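Local coordinates for protein glucosidase (Croceicoccus marinus, PDB 5Z3K) that probably hydrolyses O-glycosidic bonds as a beta-glucosidase of glycoside hydrolase family 39, built on a TIM barrel, at residues W226-D231 with L407-R412; S266-G269 with K274-D277. One frame throughout, in Å; residues are numbered along the deposited sequence.

Contact 1. Residues W226-D231 with L407-R412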
loop_
_atom_site.group_PDB
_atom_site.type_symbol
_atom_site.label_atom_id
_atom_site.label_comp_id
_atom_site.label_asym_id
_atom_site.label_seq_id
_atom_site.Cartn_x
_atom_site.Cartn_y
_atom_site.Cartn_z
ATOM N N TRP A 226 4.645 9.430 1.515
ATOM C CA TRP A 226 6.021 9.047 1.818
ATOM C C TRP A 226 6.156 7.543 1.625
ATOM O O TRP A 226 5.165 6.834 1.438
ATOM C CB TRP A 226 6.409 9.452 3.252
ATOM C CG TRP A 226 5.431 8.969 4.282
ATOM C CD1 TRP A 226 4.214 9.513 4.565
ATOM C CD2 TRP A 226 5.577 7.838 5.157
ATOM N NE1 TRP A 226 3.590 8.793 5.556
ATOM C CE2 TRP A 226 4.401 7.755 5.931
ATOM C CE3 TRP A 226 6.575 6.880 5.346
ATOM C CZ2 TRP A 226 4.210 6.765 6.908
ATOM C CZ3 TRP A 226 6.378 5.891 6.308
ATOM C CH2 TRP A 226 5.202 5.843 7.071
HETATM N N MSE A 227 7.400 7.056 1.689
HETATM C CA MSE A 227 7.666 5.627 1.448
HETATM C C MSE A 227 8.572 5.015 2.507
HETATM O O MSE A 227 9.307 5.730 3.189
HETATM C CB MSE A 227 8.289 5.422 0.067
HETATM C CG MSE A 227 9.826 5.446 0.002
HETATM SE SE MSE A 227 10.303 5.200 -1.897
HETATM C CE MSE A 227 9.074 6.573 -2.397
ATOM N N TRP A 228 8.526 3.692 2.634
ATOM C CA TRP A 228 9.437 2.989 3.529
ATOM C C TRP A 228 9.580 1.535 3.091
ATOM O O TRP A 228 8.598 0.896 2.714
ATOM C CB TRP A 228 8.980 3.038 4.990
ATOM C CG TRP A 228 10.126 2.659 5.853
ATOM C CD1 TRP A 228 10.332 1.468 6.486
ATOM C CD2 TRP A 228 11.281 3.462 6.110
ATOM N NE1 TRP A 228 11.544 1.494 7.151
ATOM C CE2 TRP A 228 12.147 2.704 6.922
ATOM C CE3 TRP A 228 11.665 4.751 5.730
ATOM C CZ2 TRP A 228 13.372 3.197 7.366
ATOM C CZ3 TRP A 228 12.878 5.238 6.172
ATOM C CH2 TRP A 228 13.713 4.465 6.988
ATOM N N TYR A 229 10.808 1.021 3.156
ATOM C CA TYR A 229 11.100 -0.373 2.862
ATOM C C TYR A 229 11.851 -0.996 4.030
ATOM O O TYR A 229 12.587 -0.312 4.745
ATOM C CB TYR A 229 11.956 -0.528 1.600
ATOM C CG TYR A 229 11.376 0.072 0.348
ATOM C CD1 TYR A 229 10.281 -0.508 -0.284
ATOM C CD2 TYR A 229 11.939 1.211 -0.217
ATOM C CE1 TYR A 229 9.755 0.037 -1.451
ATOM C CE2 TYR A 229 11.423 1.762 -1.374
ATOM C CZ TYR A 229 10.334 1.174 -1.986
ATOM O OH TYR A 229 9.831 1.734 -3.140
ATOM N N GLY A 230 11.696 -2.308 4.192
ATOM C CA GLY A 230 12.356 -3.007 5.285
ATOM C C GLY A 230 13.716 -3.605 4.961
ATOM O O GLY A 230 14.153 -4.529 5.650
ATOM N N ASP A 231 14.399 -3.106 3.918
ATOM C CA ASP A 231 15.606 -3.781 3.438
ATOM C C ASP A 231 16.650 -3.927 4.532
ATOM O O ASP A 231 17.283 -4.978 4.656
ATOM C CB ASP A 231 16.223 -3.025 2.262
ATOM C CG ASP A 231 15.367 -3.069 1.037
ATOM O OD1 ASP A 231 14.456 -2.231 0.957
ATOM O OD2 ASP A 231 15.602 -3.929 0.162
ATOM N N LEU A 407 20.339 7.017 3.671
ATOM C CA LEU A 407 19.177 7.586 4.337
ATOM C C LEU A 407 19.231 7.252 5.820
ATOM O O LEU A 407 19.852 6.269 6.232
ATOM C CB LEU A 407 17.861 7.074 3.731
ATOM C CG LEU A 407 17.462 5.629 4.060
ATOM C CD1 LEU A 407 15.956 5.483 4.123
ATOM C CD2 LEU A 407 18.035 4.668 3.032
ATOM N N ASN A 408 18.564 8.085 6.621
ATOM C CA ASN A 408 18.426 7.822 8.049
ATOM C C ASN A 408 17.409 6.706 8.285
ATOM O O ASN A 408 16.335 6.692 7.676
ATOM C CB ASN A 408 18.001 9.090 8.786
ATOM C CG ASN A 408 19.069 10.175 8.741
ATOM O OD1 ASN A 408 20.250 9.892 8.527
ATOM N ND2 ASN A 408 18.653 11.423 8.924
ATOM N N VAL A 409 17.758 5.766 9.160
ATOM C CA VAL A 409 16.898 4.629 9.492
ATOM C C VAL A 409 16.702 4.647 11.001
ATOM O O VAL A 409 17.591 5.118 11.722
ATOM C CB VAL A 409 17.513 3.296 9.034
ATOM C CG1 VAL A 409 17.459 3.151 7.510
ATOM C CG2 VAL A 409 18.936 3.158 9.552
ATOM N N PRO A 410 15.578 4.164 11.524
ATOM C CA PRO A 410 15.395 4.148 12.972
ATOM C C PRO A 410 16.364 3.177 13.622
ATOM O O PRO A 410 16.891 2.272 12.960
ATOM C CB PRO A 410 13.935 3.692 13.146
ATOM C CG PRO A 410 13.574 3.010 11.878
ATOM C CD PRO A 410 14.409 3.626 10.797
ATOM N N PRO A 411 16.657 3.352 14.908
ATOM C CA PRO A 411 17.458 2.346 15.613
ATOM C C PRO A 411 16.773 0.991 15.564
ATOM O O PRO A 411 15.554 0.881 15.729
ATOM C CB PRO A 411 17.534 2.884 17.045
ATOM C CG PRO A 411 16.417 3.869 17.152
ATOM C CD PRO A 411 16.255 4.458 15.789
ATOM N N ARG A 412 17.565 -0.044 15.326
ATOM C CA ARG A 412 17.002 -1.382 15.273
ATOM C C ARG A 412 16.457 -1.794 16.636
ATOM O O ARG A 412 16.995 -1.424 17.685
ATOM C CB ARG A 412 18.054 -2.372 14.807
ATOM C CG ARG A 412 18.397 -2.232 13.353
ATOM C CD ARG A 412 19.478 -3.192 13.006
ATOM N NE ARG A 412 19.695 -3.229 11.573
ATOM C CZ ARG A 412 20.738 -3.813 11.005
ATOM N NH1 ARG A 412 21.654 -4.412 11.765
ATOM N NH2 ARG A 412 20.860 -3.797 9.686
#

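Contact 2. Residues S266-G269 with K274-D277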
loop_
_atom_site.group_PDB
_atom_site.type_symbol
_atom_site.label_atom_id
_atom_site.label_comp_id
_atom_site.label_asym_id
_atom_site.label_seq_id
_atom_site.Cartn_x
_atom_site.Cartn_y
_atom_site.Cartn_z
ATOM N N SER A 266 6.975 -2.258 1.628
ATOM C CA SER A 266 7.390 -3.580 1.197
ATOM C C SER A 266 8.486 -4.038 2.142
ATOM O O SER A 266 9.154 -3.219 2.773
ATOM C CB SER A 266 7.907 -3.552 -0.250
ATOM O OG SER A 266 8.186 -4.857 -0.690
HETATM N N MSE A 267 8.680 -5.349 2.226
HETATM C CA MSE A 267 9.844 -5.800 2.983
HETATM C C MSE A 267 11.118 -5.324 2.308
HETATM O O MSE A 267 12.075 -4.989 2.988
HETATM C CB MSE A 267 9.906 -7.314 3.149
HETATM C CG MSE A 267 11.074 -7.704 4.049
HETATM SE SE MSE A 267 11.033 -9.562 4.618
HETATM C CE MSE A 267 12.033 -10.304 3.161
ATOM N N THR A 268 11.143 -5.306 0.973
ATOM C CA THR A 268 12.335 -4.889 0.244
ATOM C C THR A 268 11.958 -3.935 -0.882
ATOM O O THR A 268 10.917 -4.095 -1.526
ATOM C CB THR A 268 13.108 -6.093 -0.339
ATOM O OG1 THR A 268 12.391 -6.652 -1.443
ATOM C CG2 THR A 268 13.331 -7.179 0.713
ATOM N N GLY A 269 12.806 -2.939 -1.102
ATOM C CA GLY A 269 12.617 -2.021 -2.210
ATOM C C GLY A 269 13.873 -1.835 -3.033
ATOM O O GLY A 269 13.906 -1.011 -3.952
ATOM N N LYS A 274 17.236 -10.064 -2.054
ATOM C CA LYS A 274 17.053 -11.499 -2.011
ATOM C C LYS A 274 16.287 -11.904 -0.734
ATOM O O LYS A 274 16.535 -11.359 0.278
ATOM C CB LYS A 274 18.400 -12.151 -2.021
ATOM C CG LYS A 274 18.413 -13.549 -2.535
ATOM C CD LYS A 274 19.517 -14.364 -1.943
ATOM C CE LYS A 274 19.082 -15.789 -1.824
ATOM N NZ LYS A 274 18.702 -16.404 -3.106
ATOM N N PHE A 275 15.365 -12.846 -0.838
ATOM C CA PHE A 275 14.547 -13.233 0.299
ATOM C C PHE A 275 13.862 -14.534 -0.056
ATOM O O PHE A 275 13.768 -14.904 -1.232
ATOM C CB PHE A 275 13.510 -12.155 0.631
ATOM C CG PHE A 275 12.756 -11.670 -0.571
ATOM C CD1 PHE A 275 11.676 -12.392 -1.061
ATOM C CD2 PHE A 275 13.140 -10.508 -1.223
ATOM C CE1 PHE A 275 10.986 -11.965 -2.192
ATOM C CE2 PHE A 275 12.459 -10.070 -2.351
ATOM C CZ PHE A 275 11.375 -10.801 -2.832
ATOM N N GLU A 276 13.384 -15.225 0.970
ATOM C CA GLU A 276 12.496 -16.352 0.761
ATOM C C GLU A 276 11.067 -15.854 0.595
ATOM O O GLU A 276 10.641 -14.909 1.268
ATOM C CB GLU A 276 12.570 -17.338 1.930
ATOM C CG GLU A 276 13.961 -17.920 2.182
ATOM C CD GLU A 276 14.411 -18.898 1.099
ATOM O OE1 GLU A 276 13.555 -19.435 0.362
ATOM O OE2 GLU A 276 15.633 -19.134 0.993
ATOM N N ASP A 277 10.338 -16.499 -0.319
ATOM C CA ASP A 277 8.914 -16.231 -0.517
ATOM C C ASP A 277 8.153 -16.240 0.810
ATOM O O ASP A 277 7.392 -15.313 1.112
ATOM C CB ASP A 277 8.358 -17.269 -1.499
ATOM C CG ASP A 277 6.839 -17.227 -1.640
ATOM O OD1 ASP A 277 6.271 -16.132 -1.821
ATOM O OD2 ASP A 277 6.212 -18.313 -1.600
#

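Contact 1. Residues W226-D231 with L407-R412
The sixth strand of the TIM barrel, 223-229, sends the indole of W228 outward near its C-terminal end, where L407-P410, running off the short strand 405-408, wraps around it. One aromatic side chain thus engages four successive residues of a segment far away in sequence. The six-membered part of the indole reaches the 407-410 segment because chi1 of -164° sets CG anti to the backbone N. There CZ3 lies 3.7 Å from CD1 of L407, and CZ2 lies 3.6 Å from CD of P410, whose ring comes from the opposite direction. Between them, CG1 of V409 packs 4.0 Å from W228 CH2. The backbone carbonyl of N408 meets the ring at its edge and in its plane, O standing 3.5 Å from CH2, where the weakly positive C-H rim faces the oxygen. Replacing this tryptophan by an alanine is likely to open a gap between L407 and P410 and to leave D238 without its indole N-H partner. That bond, from W228 NE1 to D238 OD2, ties the ring to helix 238-252, whose I242 touches both W228 and P410; L407 and V409 also pack on F392 of strand 391-394.

Contact 2. Residues S266-G269 with K274-D277
This is a short-range apolar contact within one beta-alpha loop of the barrel, the link that leads from strand 259-266 to helix 277-291. F275 is its centre, and both M267 and T268 direct their CB toward it. The selenomethionine M267, extended at first (chi1 -175°) and then bent at chi3, 90°, brings its terminal methyl to the root of the phenylalanine: CE is 3.5 Å from F275 CB and 4.0 Å from CG, the two side chains sliding past each other in opposite directions. T268 crosses the ring obliquely further along. Its OG1 comes within 3.5 Å of F275 CE2, while its CG2 methyl sits 3.9 Å from CD2, so that both branches of the threonine reach the CD2-CE2 side of the phenylalanine. The helix starts directly after E276, its N-cap residue, and N280 in its first turn touches both M267 and F275. Across the two segments the cohesion comes from dispersion and shape, with the threonine hydroxyl merely resting against aromatic carbon. Such a contact lacks the directional demand of a polar bond, so whatever selectivity it has probably rests on the fit of the methyls and the ring.

Contact 2 is nested along the chain inside the long loop closed by contact 1, and their centres lie 14 Å apart. They meet where neighbouring barrel strands 223-229 and 259-266 end. There G230 N probably hydrogen-bonds to S266 O (3.1 Å), and D231 then reaches over, its OD1 probably hydrogen-bonded to G269 N at 2.7 Å. Y229 CD1 also packs 3.4 Å from G269 CA. Contact 1 packs against the outer side of one strand, contact 2 lies within the loop after the next, and D231, just past the strand that carries W228, bonds to that second loop. In TIM-barrel glycosidases the active site lies at this C-terminal end of the strands, so both contacts probably belong to its surrounding framework.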